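Local structure of molybdenum cofactor biosynthesis protein (Pyrococcus furiosus, 1XI8) at residues A250-K253 / A254-E257; A309-T312 / Q313-F317; I294-E298 / R299-M303. The protein probably transfers molybdenum to molybdopterin in the biosynthesis of the molybdenum cofactor. All blocks are in the same frame, centred on the assembly; numbering follows the deposited sequence.

Interaction 1 of 3, residues A250-K253 / A254-E257; sequences ALEK and AKRE
Lys253 meets Glu257 one helical turn on, its ammonium NZ 3.0 Å from carboxylate oxygen OE2. With CG anti to the backbone N (chi1 -167°), the lysine chain projects outward from the helix and its single bend, at chi4, turns NZ onto the syn side of OE2, 29° out of the carboxylate plane, while Glu257 folds back to meet it. The other oxygen, OE1, is bonded to Tyr237 OH on strand 233-239, so both oxygens are engaged. A looser salt bridge joins Glu252 OE1 to Lys255 NZ at 3.5 Å, the two chains running alongside each other. These i to i+4 and i to i+3 pairs belong to the last turns of helix 244-257, part of the beta-alpha-beta crossover from strand 233-239 to strand 260-263 in the probable molybdopterin-binding domain. The small Ala254 and the apolar Leu251 suit the side facing the sheet, where both touch Val261. Lys255 N gives Leu251 O an almost straight bond (174°). Toward the helix end the bonding weakens: Arg256 N is held by Glu252 O at 3.2 Å and only weakly by Lys253 O, which also receives a weak bond from Glu257 N. The Arg256 guanidinium lays one face over Lys253 CA.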
loop_
_atom_site.group_PDB
_atom_site.type_symbol
_atom_site.label_atom_id
_atom_site.label_comp_id
_atom_site.label_asym_id
_atom_site.label_seq_id
_atom_site.Cartn_x
_atom_site.Cartn_y
_atom_site.Cartn_z
ATOM N N ALA A 250 17.395 -17.999 23.245
ATOM C CA ALA A 250 17.018 -16.971 22.278
ATOM C C ALA A 250 15.493 -16.916 22.113
ATOM O O ALA A 250 14.914 -15.835 22.044
ATOM C CB ALA A 250 17.706 -17.202 20.934
ATOM N N LEU A 251 14.856 -18.083 22.060
ATOM C CA LEU A 251 13.398 -18.165 21.995
ATOM C C LEU A 251 12.773 -17.614 23.247
ATOM O O LEU A 251 11.902 -16.743 23.198
ATOM C CB LEU A 251 12.923 -19.608 21.822
ATOM C CG LEU A 251 12.817 -20.109 20.386
ATOM C CD1 LEU A 251 12.539 -21.597 20.382
ATOM C CD2 LEU A 251 11.746 -19.325 19.608
ATOM N N GLU A 252 13.217 -18.133 24.382
ATOM C CA GLU A 252 12.654 -17.732 25.664
ATOM C C GLU A 252 12.729 -16.224 25.853
ATOM O O GLU A 252 11.794 -15.621 26.368
ATOM C CB GLU A 252 13.326 -18.502 26.807
ATOM C CG GLU A 252 12.943 -19.977 26.792
ATOM C CD GLU A 252 11.442 -20.171 26.569
ATOM O OE1 GLU A 252 11.054 -20.534 25.433
ATOM O OE2 GLU A 252 10.651 -19.946 27.518
ATOM N N LYS A 253 13.830 -15.622 25.417
ATOM C CA LYS A 253 13.981 -14.172 25.485
ATOM C C LYS A 253 12.926 -13.477 24.612
ATOM O O LYS A 253 12.283 -12.523 25.041
ATOM C CB LYS A 253 15.385 -13.767 25.050
ATOM C CG LYS A 253 15.762 -12.329 25.364
ATOM C CD LYS A 253 17.103 -11.966 24.717
ATOM C CE LYS A 253 17.797 -10.809 25.404
ATOM N NZ LYS A 253 17.022 -9.545 25.363
ATOM N N ALA A 254 12.739 -13.967 23.393
ATOM C CA ALA A 254 11.787 -13.347 22.483
ATOM C C ALA A 254 10.348 -13.523 22.970
ATOM O O ALA A 254 9.559 -12.589 22.894
ATOM C CB ALA A 254 11.961 -13.878 21.065
ATOM N N LYS A 255 10.008 -14.713 23.470
ATOM C CA LYS A 255 8.679 -14.935 24.072
ATOM C C LYS A 255 8.395 -13.942 25.203
ATOM O O LYS A 255 7.262 -13.506 25.365
ATOM C CB LYS A 255 8.510 -16.357 24.609
ATOM C CG LYS A 255 8.378 -17.465 23.567
ATOM C CD LYS A 255 7.646 -18.638 24.198
ATOM C CE LYS A 255 8.179 -19.994 23.770
ATOM N NZ LYS A 255 7.712 -21.061 24.724
ATOM N N ARG A 256 9.420 -13.582 25.976
ATOM C CA ARG A 256 9.232 -12.645 27.079
ATOM C C ARG A 256 8.913 -11.250 26.583
ATOM O O ARG A 256 8.173 -10.520 27.223
ATOM C CB ARG A 256 10.478 -12.568 27.982
ATOM C CG ARG A 256 10.829 -13.863 28.699
ATOM C CD ARG A 256 11.770 -13.630 29.902
ATOM N NE ARG A 256 13.073 -13.067 29.539
ATOM C CZ ARG A 256 14.154 -13.808 29.304
ATOM N NH1 ARG A 256 14.074 -15.133 29.395
ATOM N NH2 ARG A 256 15.307 -13.233 28.972
ATOM N N GLU A 257 9.478 -10.883 25.445
ATOM C CA GLU A 257 9.404 -9.512 24.970
ATOM C C GLU A 257 8.368 -9.278 23.870
ATOM O O GLU A 257 7.994 -8.137 23.606
ATOM C CB GLU A 257 10.797 -9.067 24.494
ATOM C CG GLU A 257 11.885 -9.295 25.543
ATOM C CD GLU A 257 13.270 -8.788 25.129
ATOM O OE1 GLU A 257 13.445 -8.299 23.988
ATOM O OE2 GLU A 257 14.197 -8.887 25.958
#

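Interaction 2 of 3, residues A309-T312 / Q313-F317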
loop_
_atom_site.group_PDB
_atom_site.type_symbol
_atom_site.label_atom_id
_atom_site.label_comp_id
_atom_site.label_asym_id
_atom_site.label_seq_id
_atom_site.Cartn_x
_atom_site.Cartn_y
_atom_site.Cartn_z
ATOM N N ALA A 309 10.049 -19.466 0.305
ATOM C CA ALA A 309 9.243 -20.197 1.275
ATOM C C ALA A 309 8.860 -19.301 2.453
ATOM O O ALA A 309 7.748 -19.367 2.951
ATOM C CB ALA A 309 9.987 -21.439 1.767
ATOM N N VAL A 310 9.796 -18.465 2.883
ATOM C CA VAL A 310 9.566 -17.545 3.984
ATOM C C VAL A 310 8.500 -16.517 3.623
ATOM O O VAL A 310 7.608 -16.224 4.417
ATOM C CB VAL A 310 10.874 -16.853 4.412
ATOM C CG1 VAL A 310 10.593 -15.739 5.390
ATOM C CG2 VAL A 310 11.811 -17.868 5.030
ATOM N N PHE A 311 8.597 -15.986 2.414
ATOM C CA PHE A 311 7.641 -15.027 1.902
ATOM C C PHE A 311 6.254 -15.676 1.806
ATOM O O PHE A 311 5.248 -15.089 2.205
ATOM C CB PHE A 311 8.124 -14.566 0.531
ATOM C CG PHE A 311 7.295 -13.488 -0.100
ATOM C CD1 PHE A 311 7.569 -12.158 0.144
ATOM C CD2 PHE A 311 6.267 -13.806 -0.970
ATOM C CE1 PHE A 311 6.816 -11.159 -0.456
ATOM C CE2 PHE A 311 5.516 -12.818 -1.568
ATOM C CZ PHE A 311 5.789 -11.491 -1.313
ATOM N N THR A 312 6.225 -16.889 1.269
ATOM C CA THR A 312 5.002 -17.663 1.117
ATOM C C THR A 312 4.320 -17.898 2.456
ATOM O O THR A 312 3.122 -17.666 2.597
ATOM C CB THR A 312 5.288 -19.018 0.472
ATOM O OG1 THR A 312 5.716 -18.804 -0.869
ATOM C CG2 THR A 312 4.031 -19.880 0.467
ATOM N N GLN A 313 5.103 -18.353 3.426
ATOM C CA GLN A 313 4.617 -18.601 4.765
ATOM C C GLN A 313 4.124 -17.318 5.427
ATOM O O GLN A 313 3.143 -17.339 6.171
ATOM C CB GLN A 313 5.703 -19.279 5.609
ATOM C CG GLN A 313 5.999 -20.717 5.200
ATOM C CD GLN A 313 7.257 -21.282 5.852
ATOM O OE1 GLN A 313 8.147 -20.544 6.296
ATOM N NE2 GLN A 313 7.341 -22.602 5.901
ATOM N N PHE A 314 4.788 -16.198 5.151
ATOM C CA PHE A 314 4.355 -14.934 5.751
ATOM C C PHE A 314 2.959 -14.546 5.292
ATOM O O PHE A 314 2.103 -14.233 6.116
ATOM C CB PHE A 314 5.326 -13.772 5.500
ATOM C CG PHE A 314 4.861 -12.486 6.117
ATOM C CD1 PHE A 314 3.971 -11.663 5.450
ATOM C CD2 PHE A 314 5.284 -12.116 7.379
ATOM C CE1 PHE A 314 3.527 -10.489 6.023
ATOM C CE2 PHE A 314 4.842 -10.935 7.957
ATOM C CZ PHE A 314 3.966 -10.124 7.276
ATOM N N HIS A 315 2.745 -14.567 3.981
ATOM C CA HIS A 315 1.453 -14.200 3.398
ATOM C C HIS A 315 0.329 -15.195 3.682
ATOM O O HIS A 315 -0.821 -14.797 3.853
ATOM C CB HIS A 315 1.576 -13.956 1.891
ATOM C CG HIS A 315 2.163 -12.622 1.548
ATOM N ND1 HIS A 315 1.404 -11.476 1.463
ATOM C CD2 HIS A 315 3.438 -12.250 1.278
ATOM C CE1 HIS A 315 2.182 -10.458 1.153
ATOM N NE2 HIS A 315 3.420 -10.900 1.036
ATOM N N LEU A 316 0.649 -16.482 3.744
ATOM C CA LEU A 316 -0.386 -17.473 3.997
ATOM C C LEU A 316 -0.709 -17.611 5.487
ATOM O O LEU A 316 -1.784 -18.070 5.845
ATOM C CB LEU A 316 -0.011 -18.826 3.382
ATOM C CG LEU A 316 0.133 -18.895 1.856
ATOM C CD1 LEU A 316 0.327 -20.312 1.416
ATOM C CD2 LEU A 316 -1.071 -18.306 1.166
ATOM N N PHE A 317 0.210 -17.191 6.352
ATOM C CA PHE A 317 0.014 -17.337 7.791
ATOM C C PHE A 317 0.276 -16.086 8.651
ATOM O O PHE A 317 -0.621 -15.601 9.339
ATOM C CB PHE A 317 0.868 -18.495 8.325
ATOM C CG PHE A 317 0.341 -19.857 7.980
ATOM C CD1 PHE A 317 0.866 -20.570 6.913
ATOM C CD2 PHE A 317 -0.673 -20.432 8.733
ATOM C CE1 PHE A 317 0.385 -21.827 6.597
ATOM C CE2 PHE A 317 -1.151 -21.682 8.425
ATOM C CZ PHE A 317 -0.621 -22.383 7.352
#
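His315 leans over one face of the Phe311 ring, with CD2 3.5 Å above the plane and displaced toward the rim. The two residues stand four apart on helix 307-326 of the probable molybdopterin-binding domain, here buried, so their side chains rise from neighbouring turns. Their planes are inclined at 50°, and the closest atoms are Phe311 CZ and His315 NE2, 3.4 Å apart. A chi1 of -176° turns the phenyl group of Phe311 away from its own N, whereas the imidazole swings back beside the N of His315 (chi1 -78°); these different torsions bring the rings together. The carbonyl oxygen of Phe311 lies at the imidazole edge, in its plane, 3.5 Å from CD2, while also accepting the backbone bond from His315 N.

Another tight patch lies where Thr312 and Leu316 run side by side, the methyl CG2 being 3.8 Å from CD1. Threonine suits this place because its methyl meets leucine while its hydroxyl bonds back to Val308 O. Phe352 of strand 350-358 packs against Phe311, Thr312, His315 and Leu316, and Phe311 also touches Gln171 of the second subunit.

No side of this contact is open to solvent; its looser part is internal. The ring of Phe314 leads away from 309-312, leaving CB as the part near Val310 O. Gln313, by contrast, lies close along the preceding turn: its amide is fixed at both ends, OE1 by Ser304 N and NE2 by Gly291 O, which suits a polar group inside the protein, and its CG passes 3.2 Å from Ala309 O.

Interaction 3 of 3, residues I294-E298 / R299-M303; sequences IGYGE and RVFVM
One face of the Phe301 ring is covered by Tyr296, whose CD2 sits 3.7 Å above the plane, over its centre. The two rings meet obliquely, with planes at 48° and centroids 4.9 Å apart. Ile294 CD1 approaches the phenyl ring obliquely, 4.1 Å from CD2, and Gly295 O also comes near it at a slant. The contact is a beta hairpin of strands 295-297 and 300-302, closed by a type I' turn from Gly297 to Val300.

Tyr296 and Phe301 form a non-hydrogen-bonded antiparallel pair, where neighbouring side chains rise from the same face of the sheet; Phe301 continues there to Val318 and Ala321 of helix 307-326. A chi1 of 171° swings the tyrosine ring away from its own N and over toward the turn, and its hydroxyl accepts a bond of 3.1 Å from Arg299 N. The same OH is bonded to Asp27 OD1, so it links the turn to a residue from the N-terminal part of the chain. A leucine in its place would probably leave both Asp27 and Arg299 N without this hydroxyl partner and strip the aromatic cover from one face of Phe301.

Glu298 and Arg299 take the positive phi values that the turn demands, and their long chains are tied down by Asn280 N and Asp259 O respectively. Glycine suits the opposite face at Gly295, where a side chain would lie close beside Val302. Gly295 and Val302 are a hydrogen-bonded pair with two different bonds. Gly295 N meets Val302 O in the carbonyl plane, on a lone pair, at 3.2 Å, whereas Val302 N stands 39° out of the carbonyl plane of Gly295 O, at 2.9 Å.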
loop_
_atom_site.group_PDB
_atom_site.type_symbol
_atom_site.label_atom_id
_atom_site.label_comp_id
_atom_site.label_asym_id
_atom_site.label_seq_id
_atom_site.Cartn_x
_atom_site.Cartn_y
_atom_site.Cartn_z
ATOM N N ILE A 294 6.309 -25.587 7.592
ATOM C CA ILE A 294 5.931 -24.580 8.586
ATOM C C ILE A 294 5.166 -25.134 9.802
ATOM O O ILE A 294 4.303 -26.015 9.688
ATOM C CB ILE A 294 5.146 -23.403 7.968
ATOM C CG1 ILE A 294 4.944 -22.314 9.027
ATOM C CG2 ILE A 294 3.833 -23.889 7.360
ATOM C CD1 ILE A 294 4.464 -21.005 8.517
ATOM N N GLY A 295 5.501 -24.599 10.968
ATOM C CA GLY A 295 4.878 -25.002 12.201
ATOM C C GLY A 295 4.476 -23.789 13.002
ATOM O O GLY A 295 5.030 -22.711 12.825
ATOM N N TYR A 296 3.491 -23.961 13.871
ATOM C CA TYR A 296 3.084 -22.915 14.773
ATOM C C TYR A 296 2.768 -23.497 16.129
ATOM O O TYR A 296 2.277 -24.610 16.230
ATOM C CB TYR A 296 1.841 -22.170 14.281
ATOM C CG TYR A 296 1.337 -21.253 15.374
ATOM C CD1 TYR A 296 0.274 -21.630 16.205
ATOM C CD2 TYR A 296 1.968 -20.032 15.618
ATOM C CE1 TYR A 296 -0.164 -20.792 17.233
ATOM C CE2 TYR A 296 1.540 -19.189 16.630
ATOM C CZ TYR A 296 0.477 -19.569 17.436
ATOM O OH TYR A 296 0.071 -18.723 18.435
ATOM N N GLY A 297 3.037 -22.725 17.172
ATOM C CA GLY A 297 2.667 -23.100 18.521
ATOM C C GLY A 297 3.166 -22.055 19.480
ATOM O O GLY A 297 4.268 -21.552 19.325
ATOM N N GLU A 298 2.351 -21.715 20.470
ATOM C CA GLU A 298 2.776 -20.811 21.540
ATOM C C GLU A 298 3.406 -19.513 21.022
ATOM O O GLU A 298 4.516 -19.148 21.415
ATOM C CB GLU A 298 3.763 -21.517 22.479
ATOM C CG GLU A 298 3.408 -22.950 22.803
ATOM C CD GLU A 298 4.400 -23.587 23.758
ATOM O OE1 GLU A 298 5.358 -24.251 23.282
ATOM O OE2 GLU A 298 4.228 -23.408 24.985
ATOM N N ARG A 299 2.688 -18.830 20.133
ATOM C CA ARG A 299 3.078 -17.498 19.646
ATOM C C ARG A 299 4.326 -17.507 18.738
ATOM O O ARG A 299 4.850 -16.455 18.379
ATOM C CB ARG A 299 3.248 -16.511 20.826
ATOM C CG ARG A 299 2.004 -16.299 21.713
ATOM C CD ARG A 299 0.853 -15.759 20.878
ATOM N NE ARG A 299 -0.312 -15.280 21.635
ATOM C CZ ARG A 299 -0.648 -13.999 21.759
ATOM N NH1 ARG A 299 0.093 -13.065 21.177
ATOM N NH2 ARG A 299 -1.720 -13.649 22.464
ATOM N N VAL A 300 4.799 -18.690 18.364
ATOM C CA VAL A 300 5.977 -18.762 17.509
ATOM C C VAL A 300 5.735 -19.528 16.213
ATOM O O VAL A 300 5.175 -20.621 16.211
ATOM C CB VAL A 300 7.220 -19.339 18.257
ATOM C CG1 VAL A 300 6.863 -20.595 18.941
ATOM C CG2 VAL A 300 8.342 -19.611 17.270
ATOM N N PHE A 301 6.153 -18.935 15.104
ATOM C CA PHE A 301 6.129 -19.637 13.834
ATOM C C PHE A 301 7.507 -20.186 13.556
ATOM O O PHE A 301 8.486 -19.447 13.561
ATOM C CB PHE A 301 5.733 -18.707 12.692
ATOM C CG PHE A 301 4.287 -18.342 12.674
ATOM C CD1 PHE A 301 3.849 -17.161 13.263
ATOM C CD2 PHE A 301 3.362 -19.166 12.056
ATOM C CE1 PHE A 301 2.508 -16.814 13.238
ATOM C CE2 PHE A 301 2.029 -18.824 12.023
ATOM C CZ PHE A 301 1.596 -17.643 12.615
ATOM N N VAL A 302 7.588 -21.487 13.322
ATOM C CA VAL A 302 8.837 -22.101 12.894
ATOM C C VAL A 302 8.856 -21.995 11.381
ATOM O O VAL A 302 8.127 -22.710 10.700
ATOM C CB VAL A 302 8.950 -23.570 13.376
ATOM C CG1 VAL A 302 10.186 -24.257 12.781
ATOM C CG2 VAL A 302 9.007 -23.613 14.887
ATOM N N MET A 303 9.669 -21.080 10.861
ATOM C CA MET A 303 9.647 -20.766 9.425
ATOM C C MET A 303 10.826 -21.356 8.647
ATOM O O MET A 303 11.780 -21.853 9.225
ATOM C CB MET A 303 9.548 -19.248 9.198
ATOM C CG MET A 303 8.347 -18.598 9.855
ATOM S SD MET A 303 8.200 -16.815 9.558
ATOM C CE MET A 303 7.402 -16.735 7.959
#

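How the interactions relate
From the N terminus the order is interaction 1, interaction 3, interaction 2. They follow in series, none nesting within or crossing another, and each is local: helical turns in the first and last, a tight hairpin turn in the middle. The hairpin lies between the two helices. On its valine face, Val300 CG2 is 4.1 Å from Leu251 CD2 of helix 244-257. Its other side faces helix 307-326, which follows it directly in the chain; there Gln313 lies against Ile294 and Met303, and Met303 CE reaches Val310 O. Interactions 1 and 2, with centres about 22 Å apart, do not touch; the sheet carrying the hairpin separates these helices, giving an alpha/beta/alpha sandwich.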